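Side-chain contacts in xylulose kinase (Bifidobacterium adolescentis ATCC 15703, PDB 3I8B), which probably phosphorylates D-xylulose at the expense of ATP, giving D-xylulose 5-phosphate and ADP: residues 103-108 and 217-222; 189-194 and 249-254; 374-379 and 412-417; 402-407 and 437-442; 468-473 and 480-485. All coordinates share one frame; numbering follows the deposited sequence.

Contact 1: 103-108 and 217-222; sequences AALIEK and IAMVLE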
# COMPACT_ATOMS: atom_id res chain seq x y z
N ALA A 103 10.10 -12.31 -11.25
CA ALA A 103 11.37 -12.31 -11.97
C ALA A 103 11.17 -12.59 -13.46
O ALA A 103 11.70 -11.88 -14.32
CB ALA A 103 12.33 -13.32 -11.37
N ALA A 104 10.39 -13.62 -13.75
CA ALA A 104 10.12 -14.02 -15.13
C ALA A 104 9.38 -12.94 -15.94
O ALA A 104 9.68 -12.72 -17.12
CB ALA A 104 9.34 -15.34 -15.15
N LEU A 105 8.42 -12.26 -15.31
CA LEU A 105 7.69 -11.18 -15.98
C LEU A 105 8.64 -10.10 -16.46
O LEU A 105 8.49 -9.56 -17.56
CB LEU A 105 6.65 -10.55 -15.03
CG LEU A 105 5.39 -11.37 -14.79
CD1 LEU A 105 4.63 -10.85 -13.58
CD2 LEU A 105 4.53 -11.34 -16.04
N ILE A 106 9.62 -9.78 -15.63
CA ILE A 106 10.61 -8.77 -15.98
C ILE A 106 11.44 -9.22 -17.20
O ILE A 106 11.59 -8.48 -18.17
CB ILE A 106 11.54 -8.44 -14.79
CG1 ILE A 106 10.77 -7.65 -13.72
CG2 ILE A 106 12.76 -7.64 -15.25
CD1 ILE A 106 11.40 -7.71 -12.35
N GLU A 107 11.94 -10.45 -17.14
CA GLU A 107 12.73 -11.01 -18.25
C GLU A 107 11.88 -11.07 -19.53
O GLU A 107 12.36 -10.78 -20.63
CB GLU A 107 13.27 -12.38 -17.89
CG GLU A 107 14.40 -12.36 -16.84
CD GLU A 107 15.03 -13.74 -16.59
OE1 GLU A 107 14.52 -14.76 -17.09
OE2 GLU A 107 16.05 -13.80 -15.89
N LYS A 108 10.61 -11.44 -19.38
CA LYS A 108 9.72 -11.59 -20.54
C LYS A 108 9.47 -10.27 -21.27
O LYS A 108 9.53 -10.22 -22.51
CB LYS A 108 8.40 -12.23 -20.13
CG LYS A 108 7.45 -12.49 -21.29
CD LYS A 108 7.92 -13.68 -22.13
CE LYS A 108 6.91 -13.96 -23.25
NZ LYS A 108 7.33 -15.12 -24.09
N ILE A 217 -2.21 -10.00 -18.89
CA ILE A 217 -2.85 -11.17 -18.28
C ILE A 217 -2.69 -12.39 -19.20
O ILE A 217 -2.23 -13.44 -18.76
CB ILE A 217 -4.35 -10.92 -17.96
CG1 ILE A 217 -4.48 -9.81 -16.90
CG2 ILE A 217 -5.00 -12.20 -17.50
CD1 ILE A 217 -5.93 -9.34 -16.65
N ALA A 218 -3.06 -12.25 -20.48
CA ALA A 218 -2.82 -13.31 -21.46
C ALA A 218 -1.39 -13.81 -21.36
O ALA A 218 -1.12 -15.00 -21.48
CB ALA A 218 -3.11 -12.80 -22.89
N MSE A 219 -0.46 -12.88 -21.15
CA MSE A 219 0.95 -13.22 -21.14
C MSE A 219 1.27 -14.29 -20.10
O MSE A 219 2.11 -15.16 -20.34
CB MSE A 219 1.79 -11.97 -20.89
CG MSE A 219 3.21 -12.24 -20.40
SE MSE A 219 4.17 -10.54 -20.09
CE MSE A 219 4.17 -9.82 -21.91
N VAL A 220 0.59 -14.23 -18.95
CA VAL A 220 0.85 -15.22 -17.90
C VAL A 220 -0.03 -16.47 -18.00
O VAL A 220 0.33 -17.52 -17.46
CB VAL A 220 0.76 -14.61 -16.48
CG1 VAL A 220 1.58 -13.32 -16.41
CG2 VAL A 220 -0.71 -14.35 -16.07
N LEU A 221 -1.16 -16.36 -18.70
CA LEU A 221 -2.05 -17.50 -18.93
C LEU A 221 -1.49 -18.45 -19.99
O LEU A 221 -1.87 -19.62 -20.06
CB LEU A 221 -3.44 -17.02 -19.36
CG LEU A 221 -4.25 -16.28 -18.28
CD1 LEU A 221 -5.61 -15.82 -18.80
CD2 LEU A 221 -4.41 -17.14 -17.00
N GLU A 222 -0.60 -17.93 -20.82
CA GLU A 222 -0.05 -18.68 -21.95
C GLU A 222 0.55 -20.00 -21.51
O GLU A 222 0.41 -21.01 -22.20
CB GLU A 222 0.99 -17.83 -22.67
CG GLU A 222 1.55 -18.39 -23.97
CD GLU A 222 2.08 -17.28 -24.87
OE1 GLU A 222 1.26 -16.46 -25.36
OE2 GLU A 222 3.30 -17.21 -25.06
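Met219, present as selenomethionine, reaches from helix 214-225 to lie between Lys108 and Leu105 of helix 99-110. Its CG stands anti to the backbone N (chi1 161°) and the chain runs on extended, which carries SE across to the other helix; the bend at chi3 (-63°) turns only the terminal CE. SE is 4.0 Å from Lys108 CG and 4.1 Å from Leu105 CD2, so a single atom touches two side chains one helical turn apart. The chains of Met219 and Lys108 run alongside each other in opposite directions, whereas Leu105 meets Met219 at a slant. Next in sequence, Val220 offers its CG1 branch to Leu105 CD2 at 3.6 Å, the closest approach of the pair of segments. One methyl of Leu105 therefore fills the angle between Met219 and Val220. Val220 also touches Leu144, Val147 and Ala148 of helix 143-153, and Leu105 touches Thr145 of that same helix, so helix 143-153 packs against Leu105 and Val220. Glu222 comes last: its OE2 is 4.6 Å from Lys108 NZ, a separation at which the opposite charges are not in contact, although they would probably still attract through space. The axes of the two short segments are 11.8 Å apart at closest approach and inclined at 112°. That wide spacing, bridged by side chains and not by close backbone approach, marks a loose helix-helix crossing within the helical part of the FGGY N-terminal domain, the side chain of Leu105 about 12 Å from that of His75, predicted to bind the substrate.

Contact 2: 189-194 and 249-254; sequences LEALFT and APVKAD. With MG (magnesium ion), chain B.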
# COMPACT_ATOMS: atom_id res chain seq x y z
N LEU A 189 -21.10 -11.39 -11.75
CA LEU A 189 -19.70 -11.01 -11.60
C LEU A 189 -19.46 -9.58 -12.09
O LEU A 189 -18.60 -8.87 -11.56
CB LEU A 189 -18.77 -11.99 -12.34
CG LEU A 189 -18.73 -13.41 -11.77
CD1 LEU A 189 -17.96 -14.36 -12.69
CD2 LEU A 189 -18.15 -13.41 -10.34
N GLU A 190 -20.25 -9.14 -13.07
CA GLU A 190 -20.13 -7.77 -13.57
C GLU A 190 -20.51 -6.72 -12.56
O GLU A 190 -20.28 -5.55 -12.80
CB GLU A 190 -20.92 -7.56 -14.86
CG GLU A 190 -20.32 -8.26 -16.07
CD GLU A 190 -19.12 -7.53 -16.68
OE1 GLU A 190 -18.67 -6.49 -16.10
OE2 GLU A 190 -18.63 -7.99 -17.74
N ALA A 191 -21.13 -7.10 -11.44
CA ALA A 191 -21.41 -6.12 -10.39
C ALA A 191 -20.13 -5.71 -9.66
O ALA A 191 -20.13 -4.75 -8.89
CB ALA A 191 -22.44 -6.66 -9.39
N LEU A 192 -19.03 -6.45 -9.88
CA LEU A 192 -17.75 -6.10 -9.25
C LEU A 192 -17.28 -4.68 -9.60
O LEU A 192 -17.33 -4.27 -10.75
CB LEU A 192 -16.67 -7.12 -9.63
CG LEU A 192 -16.70 -8.48 -8.93
CD1 LEU A 192 -15.89 -9.54 -9.69
CD2 LEU A 192 -16.18 -8.34 -7.50
N PHE A 193 -16.81 -3.93 -8.61
CA PHE A 193 -16.25 -2.62 -8.85
C PHE A 193 -15.00 -2.43 -7.99
O PHE A 193 -14.76 -3.15 -7.00
CB PHE A 193 -17.29 -1.52 -8.57
CG PHE A 193 -17.70 -1.44 -7.13
CD1 PHE A 193 -16.91 -0.78 -6.21
CD2 PHE A 193 -18.87 -2.05 -6.69
CE1 PHE A 193 -17.28 -0.71 -4.87
CE2 PHE A 193 -19.24 -1.99 -5.36
CZ PHE A 193 -18.45 -1.32 -4.45
N THR A 194 -14.16 -1.48 -8.40
CA THR A 194 -12.98 -1.15 -7.61
C THR A 194 -12.69 0.35 -7.73
O THR A 194 -13.51 1.10 -8.25
CB THR A 194 -11.79 -2.00 -8.05
OG1 THR A 194 -10.74 -1.88 -7.10
CG2 THR A 194 -11.29 -1.57 -9.43
N ALA A 249 -20.96 3.47 -6.29
CA ALA A 249 -21.08 2.26 -7.11
C ALA A 249 -22.49 2.12 -7.67
O ALA A 249 -23.45 2.65 -7.11
CB ALA A 249 -20.69 1.01 -6.31
N PRO A 250 -22.63 1.36 -8.76
CA PRO A 250 -23.96 1.11 -9.33
C PRO A 250 -24.86 0.28 -8.42
O PRO A 250 -26.07 0.25 -8.61
CB PRO A 250 -23.65 0.32 -10.61
CG PRO A 250 -22.24 0.63 -10.93
CD PRO A 250 -21.55 0.81 -9.59
N VAL A 251 -24.28 -0.42 -7.45
CA VAL A 251 -25.08 -1.22 -6.53
C VAL A 251 -24.91 -0.68 -5.11
O VAL A 251 -23.84 -0.18 -4.76
CB VAL A 251 -24.68 -2.73 -6.57
CG1 VAL A 251 -25.03 -3.35 -7.92
CG2 VAL A 251 -23.19 -2.90 -6.25
N LYS A 252 -25.95 -0.82 -4.30
CA LYS A 252 -25.93 -0.41 -2.89
C LYS A 252 -25.68 -1.63 -2.03
O LYS A 252 -25.73 -2.76 -2.52
CB LYS A 252 -27.29 0.20 -2.49
CG LYS A 252 -27.71 1.43 -3.29
CD LYS A 252 -29.08 1.93 -2.83
CE LYS A 252 -29.48 3.21 -3.57
NZ LYS A 252 -30.86 3.69 -3.18
N ALA A 253 -25.44 -1.42 -0.74
CA ALA A 253 -25.36 -2.54 0.19
C ALA A 253 -26.69 -3.27 0.17
O ALA A 253 -27.74 -2.65 0.01
CB ALA A 253 -25.06 -2.06 1.59
N ASP A 254 -26.64 -4.59 0.31
CA ASP A 254 -27.83 -5.39 0.56
C ASP A 254 -28.46 -4.90 1.88
O ASP A 254 -27.75 -4.70 2.86
CB ASP A 254 -27.42 -6.86 0.68
CG ASP A 254 -28.61 -7.81 0.78
OD1 ASP A 254 -28.96 -8.45 -0.24
OD2 ASP A 254 -29.18 -7.94 1.88
MG MG B . -18.56 -4.09 -12.98
O HOH W 1 -16.98 -5.67 -13.62
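Phe193 turns the face of its ring to Ala249. The CB of Ala249 sits 3.6 Å from the ring centroid and only 17° off the ring normal, which identifies a CH-pi contact over the face, somewhat offset from the ring centre. Phe193 CG lies between the backbone N and the carbonyl carbon (chi1 65°), and this swings the ring out from the start of strand 193-195 toward the 249-254 loop. Val251 approaches the same ring differently: its CG2 lies at the edge, near the ring plane, 4.2 Å from Phe193 CE2. The other branch of Val251, CG1, is 4.5 Å from Ala191 CB, so the isopropyl group spans two residues of 189-194. Tyr178 touches both Ala191 and Val251, and Leu243 touches both Phe193 and Ala249. With the Phe193 ring cut back to an alanine, the Ala249 methyl is likely to be left without its aromatic partner and a gap to open beside Val251 CG2. The backbone on this side also carries a magnesium ion, bound by Glu190 O at 2.3 Å and Leu192 O at 2.5 Å, with Thr241 OG1 and a water as further ligands. The Glu190 carboxylate acts in the second shell: that water donates to Glu190 OE1 over 3.1 Å, while OE1 itself stands 3.9 Å from the magnesium. The chemistry is thus divided, with carbonyl oxygens held by the metal and an apolar ring held by the loop; the ion, gripping the carbonyls of Glu190 and of Leu192 directly before Phe193, probably helps to fix the backbone from which the ring projects.

Contact 3: 374-379 and 412-417; sequences ERTPNR and RDCLEL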
# COMPACT_ATOMS: atom_id res chain seq x y z
N GLU A 374 17.83 -4.07 0.01
CA GLU A 374 16.79 -3.04 0.09
C GLU A 374 15.84 -3.08 -1.09
O GLU A 374 16.21 -3.50 -2.20
CB GLU A 374 17.39 -1.63 0.21
CG GLU A 374 17.39 -1.04 1.63
CD GLU A 374 16.01 -1.01 2.26
OE1 GLU A 374 15.00 -1.11 1.52
OE2 GLU A 374 15.93 -0.87 3.50
N ARG A 375 14.60 -2.65 -0.83
CA ARG A 375 13.60 -2.40 -1.86
C ARG A 375 13.87 -1.04 -2.50
O ARG A 375 13.83 -0.88 -3.71
CB ARG A 375 12.19 -2.40 -1.26
CG ARG A 375 11.57 -3.77 -1.01
CD ARG A 375 10.92 -4.36 -2.28
NE ARG A 375 9.90 -3.48 -2.86
CZ ARG A 375 8.59 -3.54 -2.58
NH1 ARG A 375 8.13 -4.44 -1.72
NH2 ARG A 375 7.74 -2.71 -3.18
N THR A 376 14.15 -0.04 -1.66
CA THR A 376 14.43 1.31 -2.13
C THR A 376 15.71 1.82 -1.47
O THR A 376 15.75 1.98 -0.25
CB THR A 376 13.26 2.28 -1.82
OG1 THR A 376 12.03 1.75 -2.34
CG2 THR A 376 13.51 3.65 -2.42
N PRO A 377 16.78 2.03 -2.26
CA PRO A 377 16.87 1.83 -3.72
C PRO A 377 16.80 0.33 -4.06
O PRO A 377 16.85 -0.49 -3.15
CB PRO A 377 18.26 2.38 -4.08
CG PRO A 377 18.92 2.81 -2.77
CD PRO A 377 18.11 2.24 -1.65
N ASN A 378 16.69 -0.01 -5.34
CA ASN A 378 16.40 -1.39 -5.74
C ASN A 378 17.64 -2.27 -5.73
O ASN A 378 18.25 -2.48 -6.78
CB ASN A 378 15.77 -1.40 -7.13
CG ASN A 378 15.19 -2.78 -7.51
OD1 ASN A 378 15.45 -3.79 -6.85
ND2 ASN A 378 14.41 -2.80 -8.59
N ARG A 379 18.00 -2.79 -4.56
CA ARG A 379 19.25 -3.52 -4.38
C ARG A 379 19.08 -4.77 -3.52
O ARG A 379 19.47 -4.80 -2.36
CB ARG A 379 20.29 -2.61 -3.73
CG ARG A 379 20.60 -1.38 -4.54
CD ARG A 379 21.84 -0.70 -4.01
NE ARG A 379 21.98 0.64 -4.58
CZ ARG A 379 22.87 1.54 -4.18
NH1 ARG A 379 23.73 1.25 -3.20
NH2 ARG A 379 22.91 2.74 -4.76
N ARG A 412 15.15 9.79 4.16
CA ARG A 412 15.40 10.99 3.37
C ARG A 412 15.69 10.63 1.93
O ARG A 412 15.17 11.25 1.01
CB ARG A 412 16.56 11.81 3.92
CG ARG A 412 17.12 12.77 2.88
CD ARG A 412 16.22 13.98 2.68
NE ARG A 412 16.69 15.04 3.55
CZ ARG A 412 17.31 16.14 3.12
NH1 ARG A 412 17.50 16.34 1.83
NH2 ARG A 412 17.73 17.03 4.00
N ASP A 413 16.56 9.64 1.74
CA ASP A 413 16.89 9.14 0.41
C ASP A 413 15.61 8.84 -0.35
O ASP A 413 15.50 9.15 -1.52
CB ASP A 413 17.76 7.88 0.49
CG ASP A 413 18.76 7.79 -0.66
OD1 ASP A 413 18.97 8.82 -1.34
OD2 ASP A 413 19.34 6.71 -0.88
N CYS A 414 14.63 8.23 0.32
CA CYS A 414 13.34 7.97 -0.31
C CYS A 414 12.63 9.26 -0.73
O CYS A 414 12.10 9.35 -1.83
CB CYS A 414 12.45 7.15 0.62
SG CYS A 414 12.96 5.41 0.74
N LEU A 415 12.62 10.25 0.14
CA LEU A 415 12.00 11.53 -0.19
C LEU A 415 12.66 12.15 -1.43
O LEU A 415 11.98 12.67 -2.32
CB LEU A 415 12.07 12.48 1.01
CG LEU A 415 10.97 12.41 2.08
CD1 LEU A 415 10.58 10.98 2.41
CD2 LEU A 415 11.40 13.18 3.34
N GLU A 416 13.99 12.08 -1.50
CA GLU A 416 14.72 12.65 -2.62
C GLU A 416 14.45 11.90 -3.92
O GLU A 416 14.38 12.50 -4.99
CB GLU A 416 16.22 12.65 -2.33
CG GLU A 416 16.59 13.55 -1.16
CD GLU A 416 16.10 14.96 -1.38
OE1 GLU A 416 15.96 15.36 -2.55
OE2 GLU A 416 15.86 15.67 -0.38
N LEU A 417 14.32 10.58 -3.82
CA LEU A 417 13.99 9.79 -5.00
C LEU A 417 12.59 10.13 -5.50
O LEU A 417 12.37 10.30 -6.71
CB LEU A 417 14.09 8.31 -4.66
CG LEU A 417 13.85 7.32 -5.78
CD1 LEU A 417 14.82 7.54 -6.92
CD2 LEU A 417 13.99 5.91 -5.23
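Thr376 sets OG1 beside the backbone N (chi1 -54°), which leaves CG2 anti to that nitrogen and pointing at helix 396-420, and Leu417 extends to meet it with CG likewise anti to N (chi1 -177°). Thr376 CG2 consequently comes to 3.6 Å from Leu417 CD2, the two chains meeting at a slant, and to 3.7 Å from Cys414 SG. A single methyl is therefore seated between residues three apart on one helical face. The same rotation directs the hydroxyl elsewhere: Thr376 OG1 hydrogen-bonds Cys329 O of strand 324-330, so the two branches are divided between a polar and an apolar neighbour. Pro377, which follows a cis peptide bond, makes a looser contact, its CG 4.4 Å from Asp413 OD2. That carboxylate is engaged by helix 496-506, through a hydrogen bond to Tyr499 and a salt bridge to Arg506. The loop is braced internally as well: Glu374 and Arg379 exchange two backbone hydrogen bonds, each 3.0 Å between N and O, and Glu374 OE1 accepts from Arg375 N at 2.8 Å. The evidence describes a compact loop with a cis-proline, clasped between strand 324-330 and helix 396-420 of the FGGY C-terminal domain.

Contact 4: 402-407 and 437-442; sequences AFVEGL and SEAIRT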
# COMPACT_ATOMS: atom_id res chain seq x y z
N ALA A 402 25.43 6.67 14.35
CA ALA A 402 25.42 6.24 12.94
C ALA A 402 24.26 5.30 12.62
O ALA A 402 23.72 5.33 11.52
CB ALA A 402 26.77 5.59 12.56
N PHE A 403 23.87 4.47 13.59
CA PHE A 403 22.70 3.61 13.43
C PHE A 403 21.43 4.46 13.27
O PHE A 403 20.62 4.23 12.38
CB PHE A 403 22.55 2.70 14.65
CG PHE A 403 23.31 1.41 14.56
CD1 PHE A 403 22.88 0.38 13.73
CD2 PHE A 403 24.44 1.20 15.34
CE1 PHE A 403 23.58 -0.81 13.67
CE2 PHE A 403 25.14 0.01 15.28
CZ PHE A 403 24.71 -1.00 14.44
N VAL A 404 21.27 5.45 14.15
CA VAL A 404 20.10 6.34 14.08
C VAL A 404 20.11 7.22 12.82
O VAL A 404 19.09 7.36 12.13
CB VAL A 404 19.99 7.23 15.32
CG1 VAL A 404 18.79 8.16 15.21
CG2 VAL A 404 19.88 6.39 16.58
N GLU A 405 21.26 7.81 12.53
CA GLU A 405 21.38 8.68 11.38
C GLU A 405 21.19 7.89 10.09
O GLU A 405 20.72 8.42 9.08
CB GLU A 405 22.73 9.42 11.38
CG GLU A 405 22.87 10.45 12.51
CD GLU A 405 24.08 11.37 12.34
OE1 GLU A 405 25.02 10.98 11.61
OE2 GLU A 405 24.09 12.46 12.95
N GLY A 406 21.54 6.61 10.12
CA GLY A 406 21.40 5.76 8.95
C GLY A 406 19.94 5.48 8.67
O GLY A 406 19.50 5.58 7.54
N LEU A 407 19.19 5.13 9.70
CA LEU A 407 17.76 4.89 9.59
C LEU A 407 17.08 6.11 8.95
O LEU A 407 16.37 5.98 7.96
CB LEU A 407 17.17 4.60 10.97
CG LEU A 407 15.68 4.26 11.09
CD1 LEU A 407 15.41 3.62 12.43
CD2 LEU A 407 14.80 5.50 10.91
N SER A 437 9.54 6.71 18.98
CA SER A 437 10.96 6.67 19.35
C SER A 437 11.55 8.06 19.54
O SER A 437 11.62 8.85 18.60
CB SER A 437 11.77 5.91 18.30
OG SER A 437 13.16 6.10 18.52
N GLU A 438 12.01 8.35 20.76
CA GLU A 438 12.49 9.68 21.10
C GLU A 438 13.66 10.11 20.21
O GLU A 438 13.76 11.28 19.83
CB GLU A 438 12.90 9.73 22.57
CG GLU A 438 13.20 11.12 23.10
CD GLU A 438 13.94 11.09 24.43
OE1 GLU A 438 14.43 10.00 24.81
OE2 GLU A 438 14.03 12.14 25.10
N ALA A 439 14.54 9.16 19.89
CA ALA A 439 15.71 9.45 19.07
C ALA A 439 15.32 9.72 17.62
O ALA A 439 15.82 10.66 16.99
CB ALA A 439 16.72 8.31 19.15
N ILE A 440 14.43 8.89 17.08
CA ILE A 440 13.96 9.12 15.72
C ILE A 440 13.20 10.45 15.70
O ILE A 440 13.51 11.36 14.93
CB ILE A 440 13.08 7.94 15.24
CG1 ILE A 440 13.97 6.72 14.98
CG2 ILE A 440 12.30 8.33 13.99
CD1 ILE A 440 13.21 5.40 14.78
N ARG A 441 12.24 10.55 16.61
CA ARG A 441 11.45 11.75 16.80
C ARG A 441 12.32 13.00 16.95
O ARG A 441 11.99 14.06 16.42
CB ARG A 441 10.55 11.55 18.03
CG ARG A 441 9.58 12.66 18.32
CD ARG A 441 8.79 12.40 19.60
NE ARG A 441 8.00 11.16 19.54
CZ ARG A 441 7.00 10.88 20.37
NH1 ARG A 441 6.64 11.74 21.32
NH2 ARG A 441 6.34 9.73 20.25
N THR A 442 13.43 12.89 17.67
CA THR A 442 14.28 14.06 17.92
C THR A 442 15.15 14.47 16.74
O THR A 442 15.34 15.65 16.46
CB THR A 442 15.21 13.84 19.12
OG1 THR A 442 14.43 13.70 20.32
CG2 THR A 442 16.15 15.03 19.28
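Ile440 sends its longer branch from helix 438-448 toward Leu407 of helix 396-420. From CB the chain divides: CG2 stands anti to the backbone N, while CG1 is anti to the carbonyl carbon (chi1 -72°) and takes the direction of the neighbouring helix. CG1 comes within 4.3 Å of Leu407 CD1. At the tip, Ile440 CD1 touches both methyls of Leu407, at 3.7 Å from CD1 and 4.2 Å from CD2, so it rests against the fork of the leucine, and the two side chains cross at about a right angle. Leu293 of strand 288-293 touches Ile440 and Leu407 alike, and Leu407 further meets Ile336 and Leu337 of helix 335-344. This is the helix-on-sheet layering of an actin-like ATPase domain, here the C-terminal FGGY domain: two helices packed together beside a strand of its large mixed sheet. Val404, one turn before Leu407, makes the second and looser contact, its CG1 4.5 Å from Ala439 CB; Ala352 and Phe356 of helix 348-357 also touch that alanine. Helix 438-448 begins at this interface, where Ser437 occupies the N-cap position and its OG accepts a weak but nearly straight bond from Ile440 N (3.4 Å, 171°). A turn on, Thr442 OG1 donates to Glu438 O at 2.6 Å, and that carbonyl receives Thr442 N from the opposite face of its plane.

Contact 5: 468-473 and 480-485; sequences QAAWVL and PAWQLT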
# COMPACT_ATOMS: atom_id res chain seq x y z
N GLN A 468 -14.29 8.69 2.58
CA GLN A 468 -14.62 8.53 1.17
C GLN A 468 -16.11 8.26 1.00
O GLN A 468 -16.73 8.76 0.06
CB GLN A 468 -13.80 7.40 0.54
CG GLN A 468 -14.12 7.18 -0.95
CD GLN A 468 -13.69 5.78 -1.41
OE1 GLN A 468 -14.28 4.78 -1.01
NE2 GLN A 468 -12.66 5.72 -2.26
N ALA A 469 -16.68 7.47 1.90
CA ALA A 469 -18.12 7.22 1.86
C ALA A 469 -18.89 8.52 2.12
O ALA A 469 -19.89 8.81 1.45
CB ALA A 469 -18.51 6.15 2.87
N ALA A 470 -18.43 9.31 3.09
CA ALA A 470 -19.05 10.62 3.35
C ALA A 470 -18.88 11.58 2.16
O ALA A 470 -19.79 12.34 1.81
CB ALA A 470 -18.50 11.22 4.63
N TRP A 471 -17.73 11.53 1.52
CA TRP A 471 -17.47 12.31 0.31
C TRP A 471 -18.48 11.99 -0.80
O TRP A 471 -19.12 12.89 -1.36
CB TRP A 471 -16.04 12.05 -0.16
CG TRP A 471 -15.53 12.94 -1.29
CD1 TRP A 471 -16.14 14.04 -1.83
CD2 TRP A 471 -14.27 12.80 -1.96
NE1 TRP A 471 -15.33 14.59 -2.81
CE2 TRP A 471 -14.18 13.84 -2.90
CE3 TRP A 471 -13.21 11.90 -1.85
CZ2 TRP A 471 -13.07 14.00 -3.74
CZ3 TRP A 471 -12.11 12.04 -2.68
CH2 TRP A 471 -12.05 13.09 -3.61
N VAL A 472 -18.63 10.70 -1.11
CA VAL A 472 -19.57 10.25 -2.13
C VAL A 472 -21.01 10.63 -1.74
O VAL A 472 -21.77 11.18 -2.55
CB VAL A 472 -19.49 8.71 -2.36
CG1 VAL A 472 -20.56 8.26 -3.33
CG2 VAL A 472 -18.09 8.32 -2.88
N LEU A 473 -21.38 10.35 -0.50
CA LEU A 473 -22.71 10.67 -0.01
C LEU A 473 -23.04 12.16 -0.14
O LEU A 473 -24.18 12.51 -0.42
CB LEU A 473 -22.86 10.20 1.44
CG LEU A 473 -24.17 10.48 2.19
CD1 LEU A 473 -25.40 9.90 1.46
CD2 LEU A 473 -24.07 9.93 3.60
N PRO A 480 -14.87 15.55 2.72
CA PRO A 480 -15.23 16.12 4.02
C PRO A 480 -14.03 16.72 4.75
O PRO A 480 -13.03 16.04 4.95
CB PRO A 480 -15.74 14.89 4.79
CG PRO A 480 -16.31 14.03 3.74
CD PRO A 480 -15.42 14.20 2.54
N ALA A 481 -14.15 17.98 5.16
CA ALA A 481 -13.10 18.65 5.91
C ALA A 481 -13.10 18.27 7.40
O ALA A 481 -13.44 19.10 8.25
CB ALA A 481 -13.22 20.15 5.76
N TRP A 482 -12.72 17.03 7.71
CA TRP A 482 -12.73 16.54 9.09
C TRP A 482 -11.53 17.03 9.93
O TRP A 482 -10.42 17.19 9.42
CB TRP A 482 -12.81 15.00 9.13
CG TRP A 482 -14.13 14.44 8.63
CD1 TRP A 482 -15.27 15.15 8.37
CD2 TRP A 482 -14.44 13.06 8.36
NE1 TRP A 482 -16.27 14.30 7.95
CE2 TRP A 482 -15.79 13.01 7.94
CE3 TRP A 482 -13.72 11.86 8.43
CZ2 TRP A 482 -16.43 11.82 7.59
CZ3 TRP A 482 -14.35 10.67 8.08
CH2 TRP A 482 -15.69 10.66 7.67
N GLN A 483 -11.77 17.26 11.22
CA GLN A 483 -10.71 17.61 12.14
C GLN A 483 -9.70 16.48 12.24
O GLN A 483 -10.06 15.31 12.36
CB GLN A 483 -11.26 17.91 13.54
CG GLN A 483 -11.44 19.40 13.84
CD GLN A 483 -10.12 20.13 14.05
OE1 GLN A 483 -9.92 21.23 13.51
NE2 GLN A 483 -9.23 19.53 14.83
N LEU A 484 -8.42 16.85 12.21
CA LEU A 484 -7.34 15.90 12.39
C LEU A 484 -6.65 16.16 13.72
O LEU A 484 -6.34 17.31 14.05
CB LEU A 484 -6.34 16.06 11.26
CG LEU A 484 -7.00 15.98 9.89
CD1 LEU A 484 -6.20 16.74 8.85
CD2 LEU A 484 -7.23 14.52 9.48
N THR A 485 -6.40 15.11 14.50
CA THR A 485 -5.68 15.25 15.75
C THR A 485 -4.17 15.06 15.54
O THR A 485 -3.73 14.07 14.95
CB THR A 485 -6.20 14.29 16.84
OG1 THR A 485 -7.59 14.55 17.07
CG2 THR A 485 -5.45 14.48 18.15
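Pro480 and Trp471 cross at about a right angle, the proline ring lodging at the root of the indole-bearing chain. Pro480 CD is 3.5 Å from Trp471 CB, and Pro480 CG lies 3.6 Å from the backbone N of Trp471, so the ring rests on the helix surface itself. The same CG is 3.7 Å from Ala470 CB. Against that methyl comes Trp482 as well: its CZ2 reaches Ala470 CB at 3.7 Å in an oblique approach. Within the loop, Pro480 CB stands 3.2 Å above the Trp482 ring plane, offset toward the rim, so Pro480 is held between the second indole and the helix. Trp482 anchors its polar end at Ala24, whose carbonyl accepts from NE1. Helix 460-474 lies across the N-terminal sheet, touching strands 6-12, 65-72 and 267-273, whereas the loop leads into strand 486-490 at the edge of the C-terminal sheet; the contact thus pins the connection where it leaves one half of this actin-like two-domain fold for the other. Replacing Pro480 by an alanine removes the CG and CD that touch Ala470 and Trp471, which is likely to open a gap between helix and loop and let the backbone turn more freely. The loop bends sharply just beyond, at an inverse gamma turn centred on Ala481, where Trp482 N donates weakly to Pro480 O; that carbonyl also accepts from Arg467 NE.

How the contacts relate
From the N terminus, contact 1 closes a loop of 108 residues between two helices. Contact 2 starts inside that loop and ends after it, so the two cross; their centres are 30 Å apart, and both tie together parts of the FGGY N-terminal domain. After both have closed come contacts 3 and 4, in the C-terminal domain, which cross each other and share helix 396-420: contact 3 joins its later part to a preceding loop, contact 4 its earlier part to helix 438-448. Contact 5 closes a loop of just six residues, yet links a helix on the N-terminal sheet to the approach to the C-terminal one. No contact nests inside another, and none touches another.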